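Local coordinates for agmatine N-acetyltransferase (Drosophila melanogaster, PDB 7CIW), which probably transfers acyl groups from coenzyme A thioesters to amines, as GNAT-fold arylalkylamine N-acetyltransferases do, and is captured here with acetylagmatine and coenzyme A, at residues Lys50-Leu53 and Leu54-Val57; Asp81-Glu84 and Pro85-Met88; Arg93-Gly97 and Gly98-Ser102; Ala113-Val116 and Cys117-Phe120; Val150-Arg153 and Gly154-Gly158. The protein carries 1 engineered substitution. All blocks are in the same frame, centred on the assembly; numbering follows the deposited sequence.

Interaction 1 of 5, residues Lys50-Leu53 and Leu54-Val57; sequences KEFL and LSNV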
# COMPACT_ATOMS: atom_id res chain seq x y z
N LYS A 50 8.78 6.56 5.34
CA LYS A 50 8.24 7.67 4.57
C LYS A 50 8.96 7.84 3.25
O LYS A 50 8.34 8.08 2.21
CB LYS A 50 8.34 8.96 5.40
CG LYS A 50 7.63 8.87 6.74
CD LYS A 50 7.66 10.18 7.54
CE LYS A 50 9.04 10.44 8.11
NZ LYS A 50 9.06 11.69 8.95
N GLU A 51 10.29 7.74 3.27
CA GLU A 51 11.07 7.93 2.05
C GLU A 51 10.74 6.87 1.01
O GLU A 51 10.68 7.17 -0.19
CB GLU A 51 12.56 7.90 2.39
CG GLU A 51 13.05 9.18 3.04
CD GLU A 51 14.53 9.15 3.36
OE1 GLU A 51 15.28 8.47 2.62
OE2 GLU A 51 14.94 9.81 4.34
N PHE A 52 10.50 5.63 1.43
CA PHE A 52 10.16 4.60 0.46
C PHE A 52 8.84 4.92 -0.22
O PHE A 52 8.72 4.79 -1.45
CB PHE A 52 10.07 3.23 1.10
CG PHE A 52 9.42 2.22 0.20
CD1 PHE A 52 10.04 1.88 -1.00
CD2 PHE A 52 8.17 1.71 0.47
CE1 PHE A 52 9.45 0.98 -1.87
CE2 PHE A 52 7.57 0.81 -0.40
CZ PHE A 52 8.22 0.46 -1.58
N LEU A 53 7.82 5.30 0.55
CA LEU A 53 6.56 5.67 -0.08
C LEU A 53 6.78 6.76 -1.11
O LEU A 53 6.31 6.67 -2.25
CB LEU A 53 5.54 6.10 0.98
CG LEU A 53 4.92 4.96 1.79
CD1 LEU A 53 3.68 5.44 2.54
CD2 LEU A 53 4.58 3.78 0.89
N LEU A 54 7.53 7.80 -0.73
CA LEU A 54 7.73 8.92 -1.64
C LEU A 54 8.60 8.54 -2.83
O LEU A 54 8.53 9.21 -3.87
CB LEU A 54 8.32 10.11 -0.88
CG LEU A 54 7.37 10.72 0.15
CD1 LEU A 54 8.05 11.93 0.82
CD2 LEU A 54 6.02 11.12 -0.48
N SER A 55 9.41 7.49 -2.71
CA SER A 55 10.22 7.04 -3.84
C SER A 55 9.37 6.55 -5.01
O SER A 55 9.91 6.33 -6.10
CB SER A 55 11.19 5.95 -3.40
OG SER A 55 10.55 4.70 -3.23
N ASN A 56 8.07 6.36 -4.81
CA ASN A 56 7.20 5.94 -5.89
C ASN A 56 6.63 7.10 -6.69
O ASN A 56 6.10 6.87 -7.78
CB ASN A 56 6.05 5.09 -5.34
CG ASN A 56 6.54 3.81 -4.75
OD1 ASN A 56 6.90 2.88 -5.47
ND2 ASN A 56 6.58 3.76 -3.42
N VAL A 57 6.74 8.32 -6.17
CA VAL A 57 6.17 9.48 -6.87
C VAL A 57 6.75 9.64 -8.27
O VAL A 57 5.98 9.93 -9.20
CB VAL A 57 6.29 10.74 -6.00
CG1 VAL A 57 5.87 11.98 -6.79
CG2 VAL A 57 5.43 10.57 -4.75

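Interaction 2 of 5, residues Asp81-Glu84 and Pro85-Met88; sequences DSHE and PEHM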
# COMPACT_ATOMS: atom_id res chain seq x y z
N ASP A 81 9.18 -6.54 -10.14
CA ASP A 81 9.43 -7.64 -11.06
C ASP A 81 9.75 -8.91 -10.28
O ASP A 81 9.59 -8.96 -9.05
CB ASP A 81 10.55 -7.28 -12.05
CG ASP A 81 11.90 -7.07 -11.37
OD1 ASP A 81 12.02 -7.33 -10.15
OD2 ASP A 81 12.86 -6.65 -12.06
N SER A 82 10.24 -9.94 -10.98
CA SER A 82 10.48 -11.23 -10.33
C SER A 82 11.65 -11.20 -9.35
O SER A 82 11.84 -12.17 -8.61
CB SER A 82 10.72 -12.30 -11.38
OG SER A 82 11.90 -12.04 -12.10
N HIS A 83 12.43 -10.12 -9.34
CA HIS A 83 13.51 -9.95 -8.37
C HIS A 83 13.02 -9.36 -7.05
O HIS A 83 13.78 -9.33 -6.08
CB HIS A 83 14.61 -9.06 -8.97
CG HIS A 83 15.87 -9.03 -8.18
ND1 HIS A 83 16.30 -7.91 -7.50
CD2 HIS A 83 16.81 -9.99 -7.95
CE1 HIS A 83 17.44 -8.18 -6.89
NE2 HIS A 83 17.77 -9.43 -7.14
N GLU A 84 11.77 -8.90 -6.98
CA GLU A 84 11.30 -8.24 -5.77
C GLU A 84 11.39 -9.10 -4.51
O GLU A 84 11.70 -8.54 -3.44
CB GLU A 84 9.87 -7.72 -5.97
CG GLU A 84 9.38 -6.78 -4.86
CD GLU A 84 10.15 -5.46 -4.79
OE1 GLU A 84 11.05 -5.21 -5.61
OE2 GLU A 84 9.82 -4.65 -3.89
N PRO A 85 11.17 -10.42 -4.53
CA PRO A 85 11.37 -11.18 -3.28
C PRO A 85 12.79 -11.05 -2.73
O PRO A 85 12.97 -10.88 -1.52
CB PRO A 85 11.03 -12.62 -3.69
CG PRO A 85 10.02 -12.43 -4.80
CD PRO A 85 10.55 -11.25 -5.58
N GLU A 86 13.79 -11.13 -3.60
CA GLU A 86 15.17 -10.99 -3.15
C GLU A 86 15.46 -9.56 -2.70
O GLU A 86 16.12 -9.34 -1.68
CB GLU A 86 16.12 -11.40 -4.28
CG GLU A 86 16.10 -12.90 -4.58
CD GLU A 86 14.77 -13.41 -5.15
OE1 GLU A 86 14.08 -12.66 -5.89
OE2 GLU A 86 14.40 -14.57 -4.84
N HIS A 87 14.98 -8.58 -3.47
CA HIS A 87 15.18 -7.19 -3.11
C HIS A 87 14.57 -6.86 -1.75
O HIS A 87 15.22 -6.23 -0.90
CB HIS A 87 14.58 -6.30 -4.21
CG HIS A 87 14.65 -4.83 -3.90
ND1 HIS A 87 13.60 -3.97 -4.12
CD2 HIS A 87 15.66 -4.08 -3.40
CE1 HIS A 87 13.95 -2.75 -3.76
NE2 HIS A 87 15.19 -2.79 -3.32
N MET A 88 13.32 -7.26 -1.52
CA MET A 88 12.69 -6.94 -0.25
C MET A 88 13.36 -7.66 0.91
O MET A 88 13.40 -7.12 2.02
CB MET A 88 11.20 -7.27 -0.28
CG MET A 88 10.41 -6.30 -1.11
SD MET A 88 8.72 -6.07 -0.55
CE MET A 88 8.99 -5.64 1.16

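Interaction 3 of 5, residues Arg93-Gly97 and Gly98-Ser102; sequences RKYAG and GKWGS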
# COMPACT_ATOMS: atom_id res chain seq x y z
N ARG A 93 16.64 -6.81 5.80
CA ARG A 93 17.89 -6.94 6.55
C ARG A 93 18.54 -5.58 6.79
O ARG A 93 19.01 -5.30 7.90
CB ARG A 93 18.86 -7.87 5.82
CG ARG A 93 20.32 -7.54 6.10
CD ARG A 93 21.26 -8.74 5.91
NE ARG A 93 21.28 -9.26 4.54
CZ ARG A 93 21.72 -8.59 3.48
NH1 ARG A 93 22.17 -7.35 3.60
NH2 ARG A 93 21.71 -9.17 2.28
N LYS A 94 18.57 -4.72 5.77
CA LYS A 94 19.23 -3.43 5.91
C LYS A 94 18.66 -2.64 7.09
O LYS A 94 19.41 -1.96 7.81
CB LYS A 94 19.10 -2.61 4.63
CG LYS A 94 19.80 -1.26 4.71
CD LYS A 94 19.37 -0.31 3.62
CE LYS A 94 19.42 -0.97 2.25
NZ LYS A 94 19.25 0.04 1.17
N TYR A 95 17.35 -2.72 7.31
CA TYR A 95 16.69 -1.89 8.30
C TYR A 95 16.28 -2.65 9.54
O TYR A 95 15.62 -2.08 10.41
CB TYR A 95 15.47 -1.21 7.67
CG TYR A 95 15.86 -0.17 6.64
CD1 TYR A 95 16.39 1.04 7.03
CD2 TYR A 95 15.70 -0.42 5.28
CE1 TYR A 95 16.76 1.99 6.09
CE2 TYR A 95 16.07 0.52 4.34
CZ TYR A 95 16.59 1.73 4.75
OH TYR A 95 16.96 2.67 3.82
N ALA A 96 16.68 -3.93 9.66
CA ALA A 96 16.32 -4.73 10.81
C ALA A 96 16.74 -4.04 12.10
O ALA A 96 17.83 -3.48 12.20
CB ALA A 96 16.97 -6.11 10.71
N GLY A 97 15.85 -4.06 13.08
CA GLY A 97 16.10 -3.45 14.37
C GLY A 97 15.24 -2.25 14.69
O GLY A 97 15.19 -1.84 15.86
N GLY A 98 14.55 -1.68 13.71
CA GLY A 98 13.69 -0.54 13.92
C GLY A 98 12.26 -0.83 13.50
O GLY A 98 11.92 -1.94 13.08
N LYS A 99 11.43 0.20 13.63
CA LYS A 99 10.03 0.10 13.23
C LYS A 99 9.90 -0.29 11.76
O LYS A 99 9.12 -1.18 11.41
CB LYS A 99 9.32 1.43 13.51
CG LYS A 99 7.84 1.44 13.18
CD LYS A 99 7.27 2.85 13.30
CE LYS A 99 5.79 2.91 12.95
NZ LYS A 99 4.96 2.18 13.97
N TRP A 100 10.65 0.39 10.89
CA TRP A 100 10.62 0.06 9.47
C TRP A 100 11.13 -1.36 9.23
O TRP A 100 10.58 -2.09 8.40
CB TRP A 100 11.45 1.09 8.70
CG TRP A 100 11.49 0.98 7.20
CD1 TRP A 100 12.60 1.10 6.42
CD2 TRP A 100 10.40 0.77 6.30
NE1 TRP A 100 12.27 0.98 5.09
CE2 TRP A 100 10.92 0.78 4.99
CE3 TRP A 100 9.02 0.59 6.47
CZ2 TRP A 100 10.13 0.59 3.86
CZ3 TRP A 100 8.24 0.40 5.35
CH2 TRP A 100 8.79 0.41 4.06
N GLY A 101 12.16 -1.77 9.97
CA GLY A 101 12.67 -3.13 9.82
C GLY A 101 11.63 -4.19 10.16
O GLY A 101 11.54 -5.21 9.48
N SER A 102 10.84 -3.96 11.21
CA SER A 102 9.77 -4.89 11.57
C SER A 102 8.69 -4.92 10.49
O SER A 102 8.20 -5.99 10.11
CB SER A 102 9.16 -4.50 12.92
OG SER A 102 10.09 -4.68 13.97

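Interaction 4 of 5, residues Ala113-Val116 and Cys117-Phe120; sequences ATDV and CRRF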
# COMPACT_ATOMS: atom_id res chain seq x y z
N ALA A 113 6.11 -15.13 -0.27
CA ALA A 113 5.03 -16.11 -0.36
C ALA A 113 4.17 -15.89 -1.60
O ALA A 113 3.67 -16.86 -2.19
CB ALA A 113 4.17 -16.05 0.90
N THR A 114 3.99 -14.63 -2.03
CA THR A 114 3.10 -14.38 -3.16
C THR A 114 3.83 -14.52 -4.49
O THR A 114 3.32 -15.17 -5.42
CB THR A 114 2.46 -13.00 -3.05
OG1 THR A 114 3.46 -12.00 -2.88
CG2 THR A 114 1.51 -12.96 -1.86
N ASP A 115 5.01 -13.91 -4.61
CA ASP A 115 5.91 -14.09 -5.76
C ASP A 115 5.14 -14.04 -7.08
O ASP A 115 5.18 -14.96 -7.90
CB ASP A 115 6.67 -15.41 -5.61
CG ASP A 115 7.94 -15.48 -6.46
OD1 ASP A 115 8.26 -14.51 -7.17
OD2 ASP A 115 8.62 -16.52 -6.43
N VAL A 116 4.41 -12.93 -7.28
CA VAL A 116 3.31 -12.96 -8.25
C VAL A 116 3.81 -13.05 -9.68
O VAL A 116 3.07 -13.49 -10.56
CB VAL A 116 2.39 -11.74 -8.08
CG1 VAL A 116 1.65 -11.80 -6.75
CG2 VAL A 116 3.16 -10.41 -8.30
N CYS A 117 5.02 -12.57 -9.96
CA CYS A 117 5.52 -12.64 -11.33
C CYS A 117 5.74 -14.09 -11.76
O CYS A 117 5.39 -14.47 -12.88
CB CYS A 117 6.81 -11.82 -11.43
SG CYS A 117 6.42 -10.02 -11.39
N ARG A 118 6.28 -14.90 -10.85
CA ARG A 118 6.42 -16.32 -11.11
C ARG A 118 5.08 -17.04 -11.03
O ARG A 118 4.80 -17.94 -11.84
CB ARG A 118 7.40 -16.93 -10.11
CG ARG A 118 8.78 -16.34 -10.19
CD ARG A 118 9.81 -17.19 -9.45
NE ARG A 118 11.16 -16.77 -9.79
CZ ARG A 118 11.70 -15.62 -9.39
NH1 ARG A 118 11.00 -14.78 -8.62
NH2 ARG A 118 12.93 -15.31 -9.76
N ARG A 119 4.25 -16.66 -10.06
CA ARG A 119 2.98 -17.35 -9.86
C ARG A 119 2.10 -17.27 -11.10
O ARG A 119 1.48 -18.27 -11.49
CB ARG A 119 2.26 -16.76 -8.64
CG ARG A 119 0.86 -17.32 -8.39
CD ARG A 119 0.18 -16.57 -7.24
NE ARG A 119 0.89 -16.75 -5.97
CZ ARG A 119 0.47 -17.53 -4.98
NH1 ARG A 119 -0.66 -18.21 -5.10
NH2 ARG A 119 1.19 -17.64 -3.87
N PHE A 120 2.03 -16.11 -11.74
CA PHE A 120 1.14 -15.90 -12.88
C PHE A 120 1.88 -15.76 -14.21
O PHE A 120 1.26 -15.42 -15.22
CB PHE A 120 0.26 -14.66 -12.65
CG PHE A 120 -0.70 -14.81 -11.50
CD1 PHE A 120 -0.57 -14.04 -10.35
CD2 PHE A 120 -1.72 -15.75 -11.56
CE1 PHE A 120 -1.44 -14.19 -9.29
CE2 PHE A 120 -2.61 -15.90 -10.51
CZ PHE A 120 -2.47 -15.12 -9.37
O HOH W 1 7.52 -12.31 -8.46

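Interaction 5 of 5, residues Val150-Arg153 and Gly154-Gly158; sequences VAQR and GRDLG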
# COMPACT_ATOMS: atom_id res chain seq x y z
N VAL A 150 -5.36 3.64 -10.35
CA VAL A 150 -4.11 2.89 -10.42
C VAL A 150 -4.20 1.80 -11.48
O VAL A 150 -3.26 1.59 -12.25
CB VAL A 150 -3.75 2.31 -9.05
CG1 VAL A 150 -2.58 1.32 -9.17
CG2 VAL A 150 -3.42 3.46 -8.10
N ALA A 151 -5.32 1.06 -11.51
CA ALA A 151 -5.46 0.01 -12.51
C ALA A 151 -5.34 0.55 -13.92
O ALA A 151 -4.72 -0.08 -14.78
CB ALA A 151 -6.80 -0.72 -12.35
N GLN A 152 -5.94 1.71 -14.20
CA GLN A 152 -5.84 2.28 -15.54
C GLN A 152 -4.42 2.72 -15.85
O GLN A 152 -3.94 2.54 -16.98
CB GLN A 152 -6.80 3.46 -15.71
CG GLN A 152 -6.80 4.02 -17.13
CD GLN A 152 -7.22 2.98 -18.16
OE1 GLN A 152 -8.27 2.36 -18.02
NE2 GLN A 152 -6.40 2.78 -19.19
N ARG A 153 -3.74 3.28 -14.86
CA ARG A 153 -2.34 3.64 -15.05
C ARG A 153 -1.50 2.40 -15.32
O ARG A 153 -0.58 2.42 -16.15
CB ARG A 153 -1.84 4.39 -13.81
CG ARG A 153 -0.35 4.68 -13.77
CD ARG A 153 0.07 5.62 -14.87
NE ARG A 153 1.42 6.12 -14.63
CZ ARG A 153 2.18 6.71 -15.55
NH1 ARG A 153 1.71 6.87 -16.78
NH2 ARG A 153 3.40 7.12 -15.24
N GLY A 154 -1.81 1.30 -14.63
CA GLY A 154 -1.12 0.05 -14.90
C GLY A 154 -1.36 -0.44 -16.32
O GLY A 154 -0.43 -0.89 -16.98
N ARG A 155 -2.61 -0.38 -16.78
CA ARG A 155 -2.92 -0.75 -18.16
C ARG A 155 -2.09 0.07 -19.14
O ARG A 155 -1.52 -0.48 -20.09
CB ARG A 155 -4.41 -0.54 -18.43
CG ARG A 155 -5.32 -1.63 -17.90
CD ARG A 155 -6.70 -1.49 -18.52
NE ARG A 155 -7.49 -0.50 -17.81
CZ ARG A 155 -8.20 -0.75 -16.71
NH1 ARG A 155 -8.25 -1.97 -16.21
NH2 ARG A 155 -8.87 0.23 -16.13
N ASP A 156 -2.05 1.39 -18.94
CA ASP A 156 -1.28 2.26 -19.83
C ASP A 156 0.19 1.86 -19.83
O ASP A 156 0.85 1.91 -20.88
CB ASP A 156 -1.41 3.71 -19.40
CG ASP A 156 -2.78 4.30 -19.65
OD1 ASP A 156 -3.64 3.62 -20.24
OD2 ASP A 156 -2.98 5.46 -19.24
N LEU A 157 0.73 1.49 -18.67
CA LEU A 157 2.13 1.13 -18.53
C LEU A 157 2.44 -0.28 -19.01
O LEU A 157 3.61 -0.68 -18.97
CB LEU A 157 2.57 1.29 -17.07
CG LEU A 157 2.69 2.71 -16.54
CD1 LEU A 157 2.72 2.72 -15.02
CD2 LEU A 157 3.95 3.38 -17.09
N GLY A 158 1.44 -1.04 -19.44
CA GLY A 158 1.66 -2.39 -19.93
C GLY A 158 1.67 -3.48 -18.88
O GLY A 158 1.88 -4.65 -19.23

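Interaction 1 of 5, residues Lys50-Leu53 and Leu54-Val57
Asn56 folds back on the helix that has just ended and holds the carbonyl of Leu53. Its CB lies 3.5 Å from Leu53 O; CG stands anti to the residue's own carbonyl carbon (chi1 -65°), which directs the amide back toward that oxygen and the last helical turn. At the tip, ND2 donates to Leu53 O at 3.1 Å, with that oxygen close to the amide plane. The backbone N of Asn56 donates to the same oxygen, also at 3.1 Å, and both donors arrive from one face of the Leu53 carbonyl, well out of its plane. ND2 also lies over the rim of one face of the Phe52 ring, 4.1 Å from CZ, the amide standing almost upright on it at 83°. A leucine here would probably leave Leu53 O with the backbone N-H as its one donor of the two, and the polar contact on the Phe52 face would be lost. Beside it, Ser55 OG donates to Phe52 O at 2.6 Å. These bonds finish helix 47-54 as a type I turn, Leu54 to Val57, begins. Leu53 packs on Leu26 of helix 19-30 and, with Asn56, on Val76 and His129 of strands 70-80 and 125-133, near the bound acetylagmatine.

Interaction 2 of 5, residues Asp81-Glu84 and Pro85-Met88
Glu84 and His87 are joined by a side-chain hydrogen bond one turn apart at the start of helix 84-95. His87 ND1 donates to Glu84 OE1 at 3.2 Å, and the bond is fairly straight, 164° at the hydrogen. The oxygen lies at the edge of the imidazole, in its plane, yet the nitrogen approaches from above the carboxylate plane, the two planes being 65° apart. Both residues carry CG anti to the backbone N, and a bend at chi2 of Glu84 (65°) curls its carboxylate forward along the helix, toward the next turn, where OE1 meets the ring.

Backbone bonds run alongside. His87 N donates to His83 O at 3.0 Å and Met88 N to Glu84 O at 2.8 Å, the opening i to i+4 links of the helix. Just ahead, a type I turn from Asp81 to Glu84 is closed by Glu84 N to Asp81 O, while Asp81 OD1 accepts from His83 N at 2.9 Å. This is a capping bond in the turn that leads into the helix, where the chain leaves strand 70-80 of the GNAT sheet.

The remaining contacts are van der Waals in kind. Glu86 CB sits over one face of the His83 ring, 4.2 Å from its centroid, a CH-pi contact. Glu84 OE2 rests 3.3 Å from Met88 CG. Beyond the two segments, Glu84 and Pro85 touch Glu111 of helix 99-114, and Met88 reaches Leu104 and Leu107 on the same helix.

Interaction 3 of 5, residues Arg93-Gly97 and Gly98-Ser102
Tyr95 and Trp100 meet across a tight link between two helices, the indole corner CD1 lying against the face of the phenol ring. CD1 of Trp100 comes to 3.5 Å from CG of Tyr95, offset toward the ring's rim, and NE1 follows at 3.7 Å from CD2. The planes are inclined at 59°, so the pair is oblique, with the phenol centroid 4.7 Å from that of the five-membered indole ring. Tyr95 reaches this position with CG placed beside its backbone N (chi1 -69°), whereas in Trp100 CG is trans to the backbone N (chi1 -177°); these torsions bring the two rings together on one side of the turn. The opposite face of the phenol ring has Lys94 CG above its rim. Replacing Tyr95 with a serine would probably open a gap beside Trp100 CD1 and NE1 and allow the indole more freedom to shift.

Backbone geometry brings the helices this close. Gly101 CA approaches Tyr95 O at 3.2 Å in a CA-H...O contact, and a side chain at that position would collide with the same carbonyl. A type II turn from Tyr95 to Gly98 is closed by a weak bond, Gly98 N to Tyr95 O at 3.5 Å; Gly97 takes the positive phi of this turn, and Gly98 is the N-cap of the next helix.

Both rings also lie on Ala48 of helix 47-54. The result is a tight type II turn linking consecutive helices 84-95 and 99-114 of the GNAT fold, with Trp100 forming part of the acetylagmatine pocket.

Interaction 4 of 5, residues Ala113-Val116 and Cys117-Phe120
A sharp kink separates helix 99-114 from the short helix 116-119 of this GNAT fold, and Arg119 reaches back across it. Asp115 breaks the helix with a positive phi and then serves as N-cap residue, though its carboxylate makes no direct capping bond. The guanidinium of Arg119 meets the carbonyls at the end of the preceding helix. NE donates to Thr114 O at 3.0 Å in a nearly straight bond (173°) that lies in the carbonyl plane on a lone pair, and NH2 donates to Ala113 O at 3.1 Å with a more bent geometry. Both oxygens lie at the edge of the guanidinium, in its plane, which probably fixes the rotation of the group; a bend at chi3 (-64°) turns it there. The positive charge would also be expected to suit a helix C-terminus.

Arg118, extended from CG to NE, runs alongside the carboxylate of Asp115. Its NH1 forms a salt bridge at 3.1 Å with OD1 of Asp115, which accepts on its syn lone pair, and the same nitrogen also donates to Ser82 O on the neighbouring loop. The carboxylate and guanidinium planes are inclined at 50°.

Backbone bonds Arg119 N to Asp115 O and Phe120 N to Val116 O complete the short helix. Val116 and Phe120 both pack on Val213 and Leu161 of the sheet, while Thr114 OG1 turns to Val110 O. A water takes the place of direct capping: it donates to Asp115 OD1 at 2.7 Å and accepts from Cys117 N at 2.9 Å.

Interaction 5 of 5, residues Val150-Arg153 and Gly154-Gly158
Arg153 lays one face of its guanidinium against Leu157, whose CD2 sits over the centre of the group, 4.1 Å from CZ, while CD1 lies 3.7 Å from NE. This is the last turn of helix 142-156, the helical connection of a beta-alpha-beta unit with strands 125-133 and 161-166, and it ends in a Schellman motif at Gly158, where phi is positive. The same guanidinium is anchored outside the turn, its NH2 donating to Phe59 O.

On the exposed flank a chain of polar side chains follows the helix. Gln152, bent at chi2 (60°), presents OE1 to Arg155, which grips it side-on: NH2 at 2.9 Å and NE at 3.0 Å both donate to that one oxygen. The oxygen lies in the guanidinium plane, but both nitrogens stand on the same face of the amide, well above it. One face of the Arg155 guanidinium has Ala151 O over its centre.

Val150 faces inward, onto strands 70-80 and 125-133, and Gly154 N continues the backbone ladder to Val150 O. The amide nitrogen completes the polar row, Gln152 NE2 donating to Asp156 OD1 at 3.1 Å from above the carboxylate plane.

How the interactions relate
From the N terminus, the five contacts come in series, none nesting in or crossing another; each is local and closes only a turn or helix end. Interaction 1 ends helix 47-54, and interaction 2 opens helix 84-95 after strand 70-80. Interaction 3 joins that helix to helix 99-114, whose far end is interaction 4. Interaction 5 ends helix 142-156, on the opposite side of the chain's centre from interaction 3. Two pairs touch: Phe52 CB packs on Trp100 CZ2 at 3.8 Å, tying interaction 1 to interaction 3 beside the acetylagmatine pocket, while Cys117 SG and Asp115 pack against the loop and Pro85 of interaction 2.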